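Local coordinates for protein arylesterase (Agrobacterium tumefaciens, PDB 3DCI) that probably hydrolyses ester bonds as a zinc-binding member of the GDSL-like (SGNH) hydrolase family, at residues A[121-126]-A[172-177]. Numbering follows the deposited sequence. Where two conformers were deposited one is given.
Sequences RAEAAV and IEQSMR
Glu123 and Arg177 meet in a salt bridge, Glu123 OE1 lying 3.0 Å from Arg177 NH1, while weaker bonds run from both terminal nitrogens of that arginine to OE2. Carboxylate and guanidinium planes stand 73° apart, so this is no flat, paired grip. Arg121 takes the paired grip, side-on, NE to OE1 and NH2 to OE2, with only the NH2 bond lying in its guanidinium plane; Arg121 NH2 lies 2.8 Å from Glu123 OE2, on its syn lone pair. A bend at chi3 (59°) turns the Arg121 guanidinium toward the Glu123 carboxylate. The two arginines reach OE1 from opposite faces of the carboxylate plane. Glutamate suits this place because its anion can serve two cations at once.

One hydrogen bond runs from the backbone of Ala122 to the side-chain amide of Gln174. Gln174 OE1 accepts the N-H of Ala122, 3.0 Å from Ala122 N, in the carbonyl plane. The same oxygen accepts a second hydrogen bond from its own segment, Arg177 NH1 standing 2.9 Å from Gln174 OE1. Bent at chi2 (-61°), the glutamine turns its amide to the first turn of the facing helix, where an amide N-H has no preceding carbonyl of the helix to bind. Its NE2 sits over one face of the Arg121 guanidinium.

Apolar packing is slight. Ala122 CB touches Arg177 CB at 3.7 Å and lies over one face of that arginine's guanidinium, toward its rim; a small methyl lets the chains come this close, and it also rests on Leu181 of helix 178-189. Pro116 and Gly169 of the second subunit pack on Arg121 and Glu123.

Arg121 NH2 and Arg177 NH1, 3.3 Å apart, are two donors brought together by the Glu123 carboxylate they share. Held by both arginines, that carboxylate probably stays ionised and fixes both side chains.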
ATOM      1  N   ARG A 121     -14.869  19.083  -4.105  1.00 28.84           N
ATOM      2  CA  ARG A 121     -15.906  19.164  -5.147  1.00 28.81           C
ATOM      3  C   ARG A 121     -16.676  17.853  -5.347  1.00 28.05           C
ATOM      4  O   ARG A 121     -16.214  16.793  -4.987  1.00 26.69           O
ATOM      5  CB  ARG A 121     -15.278  19.574  -6.477  1.00 28.37           C
ATOM      6  CG  ARG A 121     -14.745  21.006  -6.501  1.00 30.56           C
ATOM      7  CD  ARG A 121     -14.117  21.317  -7.847  1.00 31.96           C
ATOM      8  NE  ARG A 121     -15.080  21.166  -8.945  1.00 35.12           N
ATOM      9  CZ  ARG A 121     -15.808  22.175  -9.451  1.00 38.58           C
ATOM     10  NH1 ARG A 121     -15.687  23.423  -8.974  1.00 40.40           N
ATOM     11  NH2 ARG A 121     -16.659  21.954 -10.455  1.00 37.91           N
ATOM     12  N   ALA A 122     -17.838  17.954  -5.974  1.00 28.19           N
ATOM     13  CA  ALA A 122     -18.725  16.819  -6.185  1.00 28.73           C
ATOM     14  C   ALA A 122     -18.194  15.798  -7.209  1.00 29.02           C
ATOM     15  O   ALA A 122     -18.571  14.608  -7.138  1.00 28.87           O
ATOM     16  CB  ALA A 122     -20.102  17.318  -6.602  1.00 28.30           C
ATOM     17  N   GLU A 123     -17.334  16.256  -8.133  1.00 29.21           N
ATOM     18  CA  GLU A 123     -16.789  15.409  -9.221  1.00 29.65           C
ATOM     19  C   GLU A 123     -16.165  14.151  -8.654  1.00 28.98           C
ATOM     20  O   GLU A 123     -16.395  13.051  -9.158  1.00 28.93           O
ATOM     21  CB  GLU A 123     -15.709  16.120 -10.075  1.00 30.08           C
ATOM     22  CG  GLU A 123     -16.197  17.053 -11.187  1.00 32.54           C
ATOM     23  CD  GLU A 123     -16.512  18.478 -10.697  1.00 35.42           C
ATOM     24  OE1 GLU A 123     -16.491  18.701  -9.459  1.00 36.12           O
ATOM     25  OE2 GLU A 123     -16.790  19.363 -11.549  1.00 33.79           O
ATOM     26  N   ALA A 124     -15.341  14.323  -7.622  1.00 28.14           N
ATOM     27  CA  ALA A 124     -14.674  13.189  -7.003  1.00 27.23           C
ATOM     28  C   ALA A 124     -15.671  12.191  -6.382  1.00 26.34           C
ATOM     29  O   ALA A 124     -15.439  10.968  -6.399  1.00 26.23           O
ATOM     30  CB  ALA A 124     -13.625  13.680  -5.939  1.00 26.85           C
ATOM     31  N   ALA A 125     -16.767  12.701  -5.829  1.00 25.58           N
ATOM     32  CA  ALA A 125     -17.777  11.836  -5.241  1.00 25.39           C
ATOM     33  C   ALA A 125     -18.504  11.023  -6.305  1.00 25.12           C
ATOM     34  O   ALA A 125     -18.678   9.818  -6.120  1.00 23.28           O
ATOM     35  CB  ALA A 125     -18.768  12.609  -4.389  1.00 24.68           C
ATOM     36  N   VAL A 126     -18.933  11.655  -7.396  1.00 25.32           N
ATOM     37  CA  VAL A 126     -19.613  10.897  -8.464  1.00 26.13           C
ATOM     38  C   VAL A 126     -18.669   9.847  -9.144  1.00 26.34           C
ATOM     39  O   VAL A 126     -19.084   8.720  -9.393  1.00 26.10           O
ATOM     40  CB  VAL A 126     -20.326  11.810  -9.513  1.00 26.31           C
ATOM     41  CG1 VAL A 126     -19.355  12.537 -10.372  1.00 28.15           C
ATOM     42  CG2 VAL A 126     -21.288  10.965 -10.392  1.00 26.81           C
ATOM     43  N   ILE A 172     -21.087  24.068   0.861  1.00 29.59           N
ATOM     44  CA  ILE A 172     -22.517  23.760   0.792  1.00 29.57           C
ATOM     45  C   ILE A 172     -22.959  23.495  -0.644  1.00 29.26           C
ATOM     46  O   ILE A 172     -23.615  22.498  -0.930  1.00 29.15           O
ATOM     47  CB  ILE A 172     -23.371  24.908   1.374  1.00 29.71           C
ATOM     48  CG1 ILE A 172     -23.184  24.985   2.887  1.00 29.67           C
ATOM     49  CG2 ILE A 172     -24.868  24.698   1.055  1.00 29.37           C
ATOM     50  CD1 ILE A 172     -23.950  26.147   3.551  1.00 29.92           C
ATOM     51  N   GLU A 173     -22.561  24.392  -1.541  1.00 28.95           N
ATOM     52  CA  GLU A 173     -23.010  24.300  -2.924  0.50 28.89           C
ATOM     53  C   GLU A 173     -22.513  23.017  -3.592  1.00 28.53           C
ATOM     54  O   GLU A 173     -23.242  22.424  -4.392  1.00 28.16           O
ATOM     55  CB  GLU A 173     -22.655  25.559  -3.722  0.50 28.83           C
ATOM     56  CG  GLU A 173     -23.609  26.740  -3.432  0.50 29.38           C
ATOM     57  CD  GLU A 173     -23.480  27.895  -4.421  0.50 29.86           C
ATOM     58  OE1 GLU A 173     -22.913  27.696  -5.518  0.50 31.36           O
ATOM     59  OE2 GLU A 173     -23.956  29.015  -4.110  0.50 31.83           O
ATOM     60  N   GLN A 174     -21.313  22.557  -3.244  1.00 27.88           N
ATOM     61  CA  GLN A 174     -20.829  21.279  -3.773  1.00 28.44           C
ATOM     62  C   GLN A 174     -21.624  20.083  -3.234  1.00 28.12           C
ATOM     63  O   GLN A 174     -21.920  19.179  -3.988  1.00 27.02           O
ATOM     64  CB  GLN A 174     -19.344  21.078  -3.492  1.00 27.98           C
ATOM     65  CG  GLN A 174     -18.459  22.077  -4.251  1.00 29.15           C
ATOM     66  CD  GLN A 174     -18.599  21.955  -5.759  1.00 29.78           C
ATOM     67  OE1 GLN A 174     -18.625  20.849  -6.299  1.00 31.65           O
ATOM     68  NE2 GLN A 174     -18.687  23.086  -6.442  1.00 29.39           N
ATOM     69  N   SER A 175     -21.941  20.080  -1.936  1.00 28.64           N
ATOM     70  CA  SER A 175     -22.741  19.016  -1.340  1.00 29.38           C
ATOM     71  C   SER A 175     -24.124  18.910  -1.998  1.00 29.86           C
ATOM     72  O   SER A 175     -24.694  17.821  -2.077  1.00 28.82           O
ATOM     73  CB  SER A 175     -22.905  19.244   0.159  1.00 29.07           C
ATOM     74  OG  SER A 175     -23.698  20.392   0.422  1.00 30.62           O
HETATM   75  N   MSE A 176     -24.644  20.055  -2.462  1.00 30.59           N
HETATM   76  CA  MSE A 176     -25.960  20.128  -3.095  0.70 31.43           C
HETATM   77  C   MSE A 176     -25.943  19.566  -4.516  1.00 30.73           C
HETATM   78  O   MSE A 176     -26.999  19.310  -5.110  1.00 31.23           O
HETATM   79  CB  MSE A 176     -26.451  21.580  -3.125  0.70 31.78           C
HETATM   80  CG  MSE A 176     -26.855  22.162  -1.769  0.70 32.36           C
HETATM   81 SE   MSE A 176     -27.396  24.013  -1.993  0.60 39.15          SE
HETATM   82  CE  MSE A 176     -28.011  24.430  -0.182  0.70 34.88           C
ATOM     83  N   ARG A 177     -24.752  19.379  -5.074  1.00 30.01           N
ATOM     84  CA  ARG A 177     -24.599  18.781  -6.392  1.00 29.85           C
ATOM     85  C   ARG A 177     -24.668  17.249  -6.355  1.00 28.81           C
ATOM     86  O   ARG A 177     -24.788  16.605  -7.396  1.00 27.85           O
ATOM     87  CB  ARG A 177     -23.266  19.194  -7.037  1.00 29.67           C
ATOM     88  CG  ARG A 177     -23.110  20.675  -7.423  1.00 30.35           C
ATOM     89  CD  ARG A 177     -21.675  20.915  -7.959  1.00 30.96           C
ATOM     90  NE  ARG A 177     -21.446  20.256  -9.257  1.00 33.30           N
ATOM     91  CZ  ARG A 177     -20.250  19.930  -9.777  1.00 33.93           C
ATOM     92  NH1 ARG A 177     -19.107  20.178  -9.125  1.00 33.79           N
ATOM     93  NH2 ARG A 177     -20.187  19.343 -10.978  1.00 31.95           N
TER